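Local coordinates for protein putative adhesin (Bacteroides fragilis NCTC 9343, PDB 3PET) that is of unknown molecular function but, as a putative lipoprotein built as a right-handed beta-helix, may take part in cell adhesion, at residues R167-A173 against N184-D190; E20-I24 against I85-T89; Y33-S37 against N105-T109. Where two conformers were deposited one is given. Residue numbers count along the deposited sequence, not the author numbering.

Contact 1 of 3, residues R167-A173 against N184-D190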
loop_
_atom_site.group_PDB
_atom_site.type_symbol
_atom_site.label_atom_id
_atom_site.label_comp_id
_atom_site.label_asym_id
_atom_site.label_seq_id
_atom_site.Cartn_x
_atom_site.Cartn_y
_atom_site.Cartn_z
ATOM N N ARG A 167 14.939 19.335 1.672
ATOM C CA ARG A 167 14.665 20.776 1.572
ATOM C C ARG A 167 14.430 21.162 0.112
ATOM O O ARG A 167 15.358 21.095 -0.694
ATOM C CB ARG A 167 15.831 21.612 2.180
ATOM C CG ARG A 167 16.001 21.455 3.691
ATOM C CD ARG A 167 17.461 21.240 4.080
ATOM N NE ARG A 167 17.767 19.826 4.319
ATOM C CZ ARG A 167 18.920 19.230 4.013
ATOM N NH1 ARG A 167 19.903 19.918 3.444
ATOM N NH2 ARG A 167 19.094 17.941 4.269
ATOM N N ALA A 168 13.186 21.530 -0.237
ATOM C CA ALA A 168 12.839 21.921 -1.606
ATOM C C ALA A 168 12.307 23.351 -1.642
ATOM O O ALA A 168 11.688 23.784 -0.670
ATOM C CB ALA A 168 11.799 20.969 -2.177
ATOM N N ASN A 169 12.523 24.075 -2.751
ATOM C CA ASN A 169 11.954 25.422 -2.853
ATOM C C ASN A 169 10.475 25.337 -3.181
ATOM O O ASN A 169 9.682 26.000 -2.539
ATOM C CB ASN A 169 12.710 26.283 -3.869
ATOM C CG ASN A 169 13.992 26.817 -3.290
ATOM O OD1 ASN A 169 14.070 27.191 -2.115
ATOM N ND2 ASN A 169 15.019 26.863 -4.096
ATOM N N ALA A 170 10.104 24.492 -4.143
ATOM C CA ALA A 170 8.719 24.287 -4.564
ATOM C C ALA A 170 8.342 22.831 -4.383
ATOM O O ALA A 170 9.091 21.933 -4.782
ATOM C CB ALA A 170 8.539 24.708 -6.016
ATOM N N VAL A 171 7.201 22.591 -3.748
ATOM C CA VAL A 171 6.726 21.224 -3.526
ATOM C C VAL A 171 5.352 21.073 -4.154
ATOM O O VAL A 171 4.500 21.953 -4.002
ATOM C CB VAL A 171 6.716 20.838 -2.004
ATOM C CG1 VAL A 171 5.976 19.526 -1.743
ATOM C CG2 VAL A 171 8.130 20.767 -1.442
ATOM N N GLU A 172 5.133 19.934 -4.839
ATOM C CA GLU A 172 3.818 19.527 -5.358
ATOM C C GLU A 172 3.534 18.182 -4.731
ATOM O O GLU A 172 4.210 17.211 -5.051
ATOM C CB GLU A 172 3.779 19.483 -6.886
ATOM C CG GLU A 172 3.928 20.864 -7.522
ATOM C CD GLU A 172 4.765 20.952 -8.786
ATOM O OE1 GLU A 172 4.956 19.916 -9.464
ATOM O OE2 GLU A 172 5.224 22.075 -9.102
ATOM N N ALA A 173 2.627 18.136 -3.753
ATOM C CA ALA A 173 2.349 16.888 -3.045
ATOM C C ALA A 173 0.908 16.449 -3.179
ATOM O O ALA A 173 -0.003 17.256 -2.994
ATOM C CB ALA A 173 2.704 17.035 -1.569
ATOM N N ASN A 184 9.041 19.397 2.910
ATOM C CA ASN A 184 9.692 20.617 3.332
ATOM C C ASN A 184 9.738 21.593 2.156
ATOM O O ASN A 184 10.464 21.379 1.188
ATOM C CB ASN A 184 11.087 20.241 3.844
ATOM C CG ASN A 184 11.868 21.305 4.547
ATOM O OD1 ASN A 184 11.678 22.500 4.355
ATOM N ND2 ASN A 184 12.802 20.868 5.368
ATOM N N ALA A 185 8.935 22.656 2.246
ATOM C CA ALA A 185 8.774 23.649 1.189
ATOM C C ALA A 185 9.180 25.017 1.683
ATOM O O ALA A 185 8.557 25.543 2.611
ATOM C CB ALA A 185 7.316 23.668 0.740
ATOM N N THR A 186 10.233 25.595 1.093
ATOM C CA THR A 186 10.677 26.910 1.572
ATOM C C THR A 186 9.948 28.054 0.868
ATOM O O THR A 186 9.754 29.080 1.490
ATOM C CB THR A 186 12.203 27.084 1.463
ATOM O OG1 THR A 186 12.552 27.296 0.100
ATOM C CG2 THR A 186 12.986 25.904 2.041
ATOM N N GLU A 187 9.579 27.909 -0.425
ATOM C CA GLU A 187 8.946 29.013 -1.154
ATOM C C GLU A 187 7.466 28.764 -1.528
ATOM O O GLU A 187 6.664 29.696 -1.444
ATOM C CB GLU A 187 9.733 29.331 -2.436
ATOM C CG GLU A 187 11.127 29.895 -2.175
ATOM C CD GLU A 187 11.997 30.175 -3.391
ATOM O OE1 GLU A 187 11.653 29.718 -4.507
ATOM O OE2 GLU A 187 13.051 30.827 -3.217
ATOM N N SER A 188 7.123 27.551 -1.992
ATOM C CA SER A 188 5.738 27.275 -2.378
ATOM C C SER A 188 5.359 25.823 -2.146
ATOM O O SER A 188 6.214 24.929 -2.208
ATOM C CB SER A 188 5.486 27.642 -3.840
ATOM O OG SER A 188 6.178 26.787 -4.730
ATOM N N ILE A 189 4.059 25.592 -1.879
ATOM C CA ILE A 189 3.555 24.238 -1.693
ATOM C C ILE A 189 2.155 24.122 -2.284
ATOM O O ILE A 189 1.263 24.909 -1.973
ATOM C CB ILE A 189 3.608 23.658 -0.241
ATOM C CG1 ILE A 189 3.138 22.159 -0.252
ATOM C CG2 ILE A 189 2.792 24.517 0.774
ATOM C CD1 ILE A 189 3.573 21.321 0.819
ATOM N N ASP A 190 1.991 23.142 -3.163
ATOM C CA ASP A 190 0.705 22.746 -3.712
ATOM C C ASP A 190 0.453 21.375 -3.097
ATOM O O ASP A 190 1.226 20.445 -3.347
ATOM C CB ASP A 190 0.738 22.734 -5.250
ATOM C CG ASP A 190 -0.634 22.760 -5.899
ATOM O OD1 ASP A 190 -1.524 22.002 -5.445
ATOM O OD2 ASP A 190 -0.809 23.507 -6.881
HETATM O O HOH W 1 4.469 24.469 -5.291
HETATM O O HOH W 2 -0.983 18.585 -5.479
#

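Contact 2 of 3, residues E20-I24 against I85-T89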
loop_
_atom_site.group_PDB
_atom_site.type_symbol
_atom_site.label_atom_id
_atom_site.label_comp_id
_atom_site.label_asym_id
_atom_site.label_seq_id
_atom_site.Cartn_x
_atom_site.Cartn_y
_atom_site.Cartn_z
ATOM N N GLU A 20 27.367 1.804 -20.056
ATOM C CA GLU A 20 26.920 2.860 -19.151
ATOM C C GLU A 20 25.407 3.116 -19.326
ATOM O O GLU A 20 24.863 2.998 -20.423
ATOM C CB GLU A 20 27.737 4.141 -19.314
ATOM C CG GLU A 20 27.391 5.176 -18.244
ATOM C CD GLU A 20 28.233 6.433 -18.244
ATOM O OE1 GLU A 20 29.333 6.412 -18.835
ATOM O OE2 GLU A 20 27.806 7.433 -17.627
ATOM N N PHE A 21 24.740 3.392 -18.207
ATOM C CA PHE A 21 23.310 3.660 -18.108
ATOM C C PHE A 21 23.108 4.809 -17.133
ATOM O O PHE A 21 23.989 5.066 -16.298
ATOM C CB PHE A 21 22.550 2.382 -17.628
ATOM C CG PHE A 21 23.063 1.837 -16.314
ATOM C CD1 PHE A 21 22.632 2.374 -15.105
ATOM C CD2 PHE A 21 24.048 0.851 -16.288
ATOM C CE1 PHE A 21 23.167 1.922 -13.894
ATOM C CE2 PHE A 21 24.577 0.400 -15.075
ATOM C CZ PHE A 21 24.135 0.939 -13.893
ATOM N N ASN A 22 21.945 5.459 -17.200
ATOM C CA ASN A 22 21.591 6.527 -16.257
ATOM C C ASN A 22 20.196 6.254 -15.667
ATOM O O ASN A 22 19.629 7.106 -14.983
ATOM C CB ASN A 22 21.676 7.915 -16.919
ATOM C CG ASN A 22 20.702 8.163 -18.041
ATOM O OD1 ASN A 22 20.062 7.261 -18.598
ATOM N ND2 ASN A 22 20.577 9.397 -18.428
ATOM N N LYS A 23 19.656 5.052 -15.935
ATOM C CA LYS A 23 18.352 4.618 -15.444
ATOM C C LYS A 23 18.405 3.157 -15.052
ATOM O O LYS A 23 19.139 2.376 -15.654
ATOM C CB LYS A 23 17.226 4.843 -16.482
ATOM C CG LYS A 23 16.920 6.304 -16.794
ATOM C CD LYS A 23 15.822 6.466 -17.858
ATOM C CE LYS A 23 16.197 6.172 -19.327
ATOM N NZ LYS A 23 17.186 7.140 -19.914
ATOM N N ILE A 24 17.618 2.798 -14.027
ATOM C CA ILE A 24 17.516 1.437 -13.514
ATOM C C ILE A 24 16.060 1.020 -13.571
ATOM O O ILE A 24 15.184 1.768 -13.113
ATOM C CB ILE A 24 18.089 1.301 -12.067
ATOM C CG1 ILE A 24 19.601 1.683 -11.998
ATOM C CG2 ILE A 24 17.837 -0.145 -11.484
ATOM C CD1 ILE A 24 20.037 2.163 -10.586
ATOM N N ILE A 85 24.910 -1.630 -7.524
ATOM C CA ILE A 85 24.922 -0.917 -8.803
ATOM C C ILE A 85 25.720 0.395 -8.676
ATOM O O ILE A 85 25.602 1.107 -7.679
ATOM C CB ILE A 85 23.460 -0.638 -9.273
ATOM C CG1 ILE A 85 22.563 -1.906 -9.223
ATOM C CG2 ILE A 85 23.435 0.007 -10.681
ATOM C CD1 ILE A 85 21.056 -1.698 -9.719
ATOM N N THR A 86 26.536 0.704 -9.685
ATOM C CA THR A 86 27.257 1.968 -9.699
ATOM C C THR A 86 27.355 2.480 -11.118
ATOM O O THR A 86 27.556 1.715 -12.062
ATOM C CB THR A 86 28.626 1.954 -8.952
ATOM O OG1 THR A 86 29.191 3.274 -9.004
ATOM C CG2 THR A 86 29.601 0.962 -9.485
ATOM N N SER A 87 27.193 3.800 -11.249
ATOM C CA SER A 87 27.303 4.511 -12.514
ATOM C C SER A 87 27.682 5.980 -12.244
ATOM O O SER A 87 27.432 6.458 -11.138
ATOM C CB SER A 87 25.996 4.416 -13.300
ATOM O OG SER A 87 24.976 5.185 -12.675
ATOM N N PRO A 88 28.260 6.719 -13.225
ATOM C CA PRO A 88 28.586 8.138 -12.980
ATOM C C PRO A 88 27.339 9.024 -12.776
ATOM O O PRO A 88 27.416 10.021 -12.053
ATOM C CB PRO A 88 29.347 8.538 -14.251
ATOM C CG PRO A 88 29.906 7.235 -14.781
ATOM C CD PRO A 88 28.741 6.299 -14.558
ATOM N N THR A 89 26.200 8.688 -13.432
ATOM C CA THR A 89 24.981 9.477 -13.338
ATOM C C THR A 89 23.751 8.601 -13.129
ATOM O O THR A 89 23.750 7.436 -13.531
ATOM C CB THR A 89 24.764 10.371 -14.600
ATOM O OG1 THR A 89 24.485 9.549 -15.735
ATOM C CG2 THR A 89 25.916 11.348 -14.873
HETATM O O HOH W 3 25.798 7.297 -16.041
HETATM O O HOH W 4 22.585 11.755 -16.915
#

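Contact 3 of 3, residues Y33-S37 against N105-T109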
loop_
_atom_site.group_PDB
_atom_site.type_symbol
_atom_site.label_atom_id
_atom_site.label_comp_id
_atom_site.label_asym_id
_atom_site.label_seq_id
_atom_site.Cartn_x
_atom_site.Cartn_y
_atom_site.Cartn_z
ATOM N N TYR A 33 21.619 -1.584 -3.795
ATOM C CA TYR A 33 22.432 -0.500 -3.256
ATOM C C TYR A 33 23.072 0.218 -4.428
ATOM O O TYR A 33 23.914 -0.357 -5.122
ATOM C CB TYR A 33 23.494 -1.037 -2.254
ATOM C CG TYR A 33 22.883 -1.637 -1.004
ATOM C CD1 TYR A 33 22.461 -2.967 -0.975
ATOM C CD2 TYR A 33 22.647 -0.854 0.124
ATOM C CE1 TYR A 33 21.858 -3.512 0.165
ATOM C CE2 TYR A 33 22.073 -1.396 1.275
ATOM C CZ TYR A 33 21.665 -2.718 1.286
ATOM O OH TYR A 33 21.101 -3.222 2.431
ATOM N N TYR A 34 22.650 1.455 -4.675
ATOM C CA TYR A 34 23.217 2.250 -5.753
ATOM C C TYR A 34 24.266 3.223 -5.183
ATOM O O TYR A 34 24.047 3.846 -4.141
ATOM C CB TYR A 34 22.130 3.003 -6.557
ATOM C CG TYR A 34 22.724 3.967 -7.563
ATOM C CD1 TYR A 34 23.157 3.523 -8.817
ATOM C CD2 TYR A 34 22.940 5.307 -7.233
ATOM C CE1 TYR A 34 23.771 4.390 -9.721
ATOM C CE2 TYR A 34 23.565 6.179 -8.127
ATOM C CZ TYR A 34 23.982 5.714 -9.367
ATOM O OH TYR A 34 24.614 6.568 -10.234
ATOM N N THR A 35 25.388 3.345 -5.887
ATOM C CA THR A 35 26.470 4.270 -5.590
ATOM C C THR A 35 26.748 5.101 -6.839
ATOM O O THR A 35 26.876 4.545 -7.931
ATOM C CB THR A 35 27.752 3.518 -5.136
ATOM O OG1 THR A 35 27.451 2.718 -3.992
ATOM C CG2 THR A 35 28.922 4.495 -4.797
ATOM N N GLN A 36 26.850 6.426 -6.682
ATOM C CA GLN A 36 27.250 7.274 -7.791
ATOM C C GLN A 36 28.775 7.213 -7.839
ATOM O O GLN A 36 29.420 7.588 -6.859
ATOM C CB GLN A 36 26.716 8.696 -7.623
ATOM C CG GLN A 36 27.192 9.643 -8.735
ATOM C CD GLN A 36 26.545 10.997 -8.650
ATOM O OE1 GLN A 36 26.334 11.545 -7.563
ATOM N NE2 GLN A 36 26.269 11.584 -9.807
ATOM N N SER A 37 29.342 6.709 -8.944
ATOM C CA SER A 37 30.804 6.579 -9.053
ATOM C C SER A 37 31.474 7.942 -9.143
ATOM O O SER A 37 30.887 8.909 -9.649
ATOM C CB SER A 37 31.217 5.707 -10.235
ATOM O OG SER A 37 30.866 6.278 -11.483
ATOM N N ASN A 105 25.045 6.912 0.091
ATOM C CA ASN A 105 26.085 7.920 0.151
ATOM C C ASN A 105 25.977 9.037 -0.885
ATOM O O ASN A 105 26.977 9.636 -1.237
ATOM C CB ASN A 105 27.458 7.227 0.074
ATOM C CG ASN A 105 27.695 6.402 1.309
ATOM O OD1 ASN A 105 27.729 6.916 2.436
ATOM N ND2 ASN A 105 27.761 5.100 1.134
ATOM N N GLY A 106 24.774 9.383 -1.289
ATOM C CA GLY A 106 24.604 10.535 -2.161
ATOM C C GLY A 106 24.406 10.337 -3.639
ATOM O O GLY A 106 24.827 9.339 -4.228
ATOM N N LEU A 107 23.744 11.322 -4.233
ATOM C CA LEU A 107 23.500 11.413 -5.661
ATOM C C LEU A 107 23.348 12.870 -6.037
ATOM O O LEU A 107 22.520 13.569 -5.453
ATOM C CB LEU A 107 22.271 10.597 -6.123
ATOM C CG LEU A 107 21.842 10.787 -7.611
ATOM C CD1 LEU A 107 22.925 10.277 -8.599
ATOM C CD2 LEU A 107 20.492 10.124 -7.881
ATOM N N THR A 108 24.161 13.320 -7.002
ATOM C CA THR A 108 24.072 14.663 -7.582
ATOM C C THR A 108 23.605 14.471 -9.016
ATOM O O THR A 108 24.277 13.810 -9.811
ATOM C CB THR A 108 25.393 15.438 -7.476
ATOM O OG1 THR A 108 25.759 15.523 -6.105
ATOM C CG2 THR A 108 25.292 16.833 -8.075
ATOM N N THR A 109 22.435 15.011 -9.332
ATOM C CA THR A 109 21.839 14.858 -10.659
ATOM C C THR A 109 21.010 16.095 -10.988
ATOM O O THR A 109 20.717 16.882 -10.095
ATOM C CB THR A 109 20.974 13.555 -10.680
ATOM O OG1 THR A 109 20.570 13.272 -12.024
ATOM C CG2 THR A 109 19.732 13.616 -9.744
HETATM O O HOH W 5 25.552 5.413 -2.436
HETATM O O HOH W 6 27.310 3.656 -1.261
HETATM O O HOH W 7 26.574 7.422 -4.002
#

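Contact 1 of 3, residues R167-A173 against N184-D190
The side chains of the paired strand residues alternate between two faces. V171 (chi1 t) faces the interior, its CG2 3.7 Å from A185 CB and its CG1 3.9 Å from CD1 of I189, whose t,t side chain touches C183 and Y201; A168 and A185 share this buried side. A170, S188, E172 and D190 face outward. These are successive coils of a right-handed parallel beta-helix, stacked in parallel across a corner (strands 171-173 and 188-190 cross at -16°). At the corner E187 is the extra residue of a beta bulge, and N169 O accepts from both E187 N (2.9 Å) and S188 N (3.0 Å). N169, in m, brings OD1 within 2.7 Å of T186 OG1 and gives ND2 to Q149 of the preceding coil. N184, in t, packs ND2 3.7 Å from R167 CG and bonds G164 O, while the guanidinium of R167 leads away to a salt bridge with E145. The p rotamer of S188 sets OG 2.9 Å from water 1, which donates to V171 O (2.8 Å).

Contact 2 of 3, residues E20-I24 against I85-T89
At the N-terminal end of the right-handed beta-helix, the entry into strand 23-26 packs against the C-terminal end of strand 82-87 and the turn that follows. The two segments run 109° apart; they form no beta bridge and meet mainly through side chains and water. F21 and I85 dominate. The F21 ring, in the p rotamer, reaches inward until its CZ lies 3.4 Å from I85 CG2, which sits at the ring edge, near its plane. S87 approaches the same ring more obliquely, with CB 4.3 Å from the centroid of the F21 ring and 29° off the normal, an off-centre CH-pi contact. I85, pointing toward the partner segment, also sets CD1 4.0 Å from I24 CG2, and with L65, L67, I32 and L44 around it this apolar cluster belongs to the core. E20 is the third large contributor, on the outer side: its extended t,t side chain brings OE2 to 3.4 Å from P88 CD, and OE2 of E20 lies 2.6 Å from water 3, which is also 2.6 Å from T89 OG1. The backbones come together at N22, whose CA makes a CA-H...O contact of 3.6 Å with T89 O; that same T89 O accepts a 2.7 Å hydrogen bond from S87 OG.

Contact 3 of 3, residues Y33-S37 against N105-T109
This is a side-chain-to-backbone contact in the N-terminal part of the beta-helix, where the end of strand 31-36 meets the short strand 107-108 beyond a corner of the next coil. Q36 carries it. With chi1 and chi2 both t its side chain is fully extended, and the terminal amide pairs with both polar backbone atoms of T108: T108 N donates to Q36 OE1 (2.9 Å), and Q36 NE2 donates to T108 O (3.0 Å). A primary amide thus takes the place that the edge of a neighbouring strand would occupy, on the opposite side of 107-108 from its parallel partner 122-128; NE2 also bonds P88 O. On the N105-G106 side of the contact, water links the two backbones. Water 7 accepts from Q36 N (2.9 Å) and donates to G106 O (2.6 Å), while water 5 accepts from N105 N (3.0 Å) and donates to Y34 O (2.8 Å). G106, at phi 101° and psi 154°, adopts a backbone conformation suited to glycine. On the buried side L107 CD1 lies 3.7 Å from Q36 CD and 4.2 Å from Y34 CE2, with L90 touching both Y34 and L107. A glutamine amide and bridging waters thus continue the polar links between coils where the backbones do not pair directly, beside the apolar interior of a right-handed parallel beta-helix.

In the fold
Contacts 2 and 3 are neighbours, their centres about 9 Å apart, whereas contact 1 lies far along the same coiled sheet, about 28 Å from contact 2 and about 23 Å from contact 3 between centres. Contacts 2 and 3 alternate along the chain, in the order 20-24, 33-37, 85-89 and 105-109, and they touch directly: S87 OG is 2.8 Å from Y34 OH and T86 OG1 2.9 Å from T35 O, across the adjacent strands 31-36 and 82-87. Contact 1 follows in series and joins consecutive coils. The N-terminal end is therefore knitted from segments distant in sequence, while the later part grows by regular stacking, giving one elongated beta-helical domain.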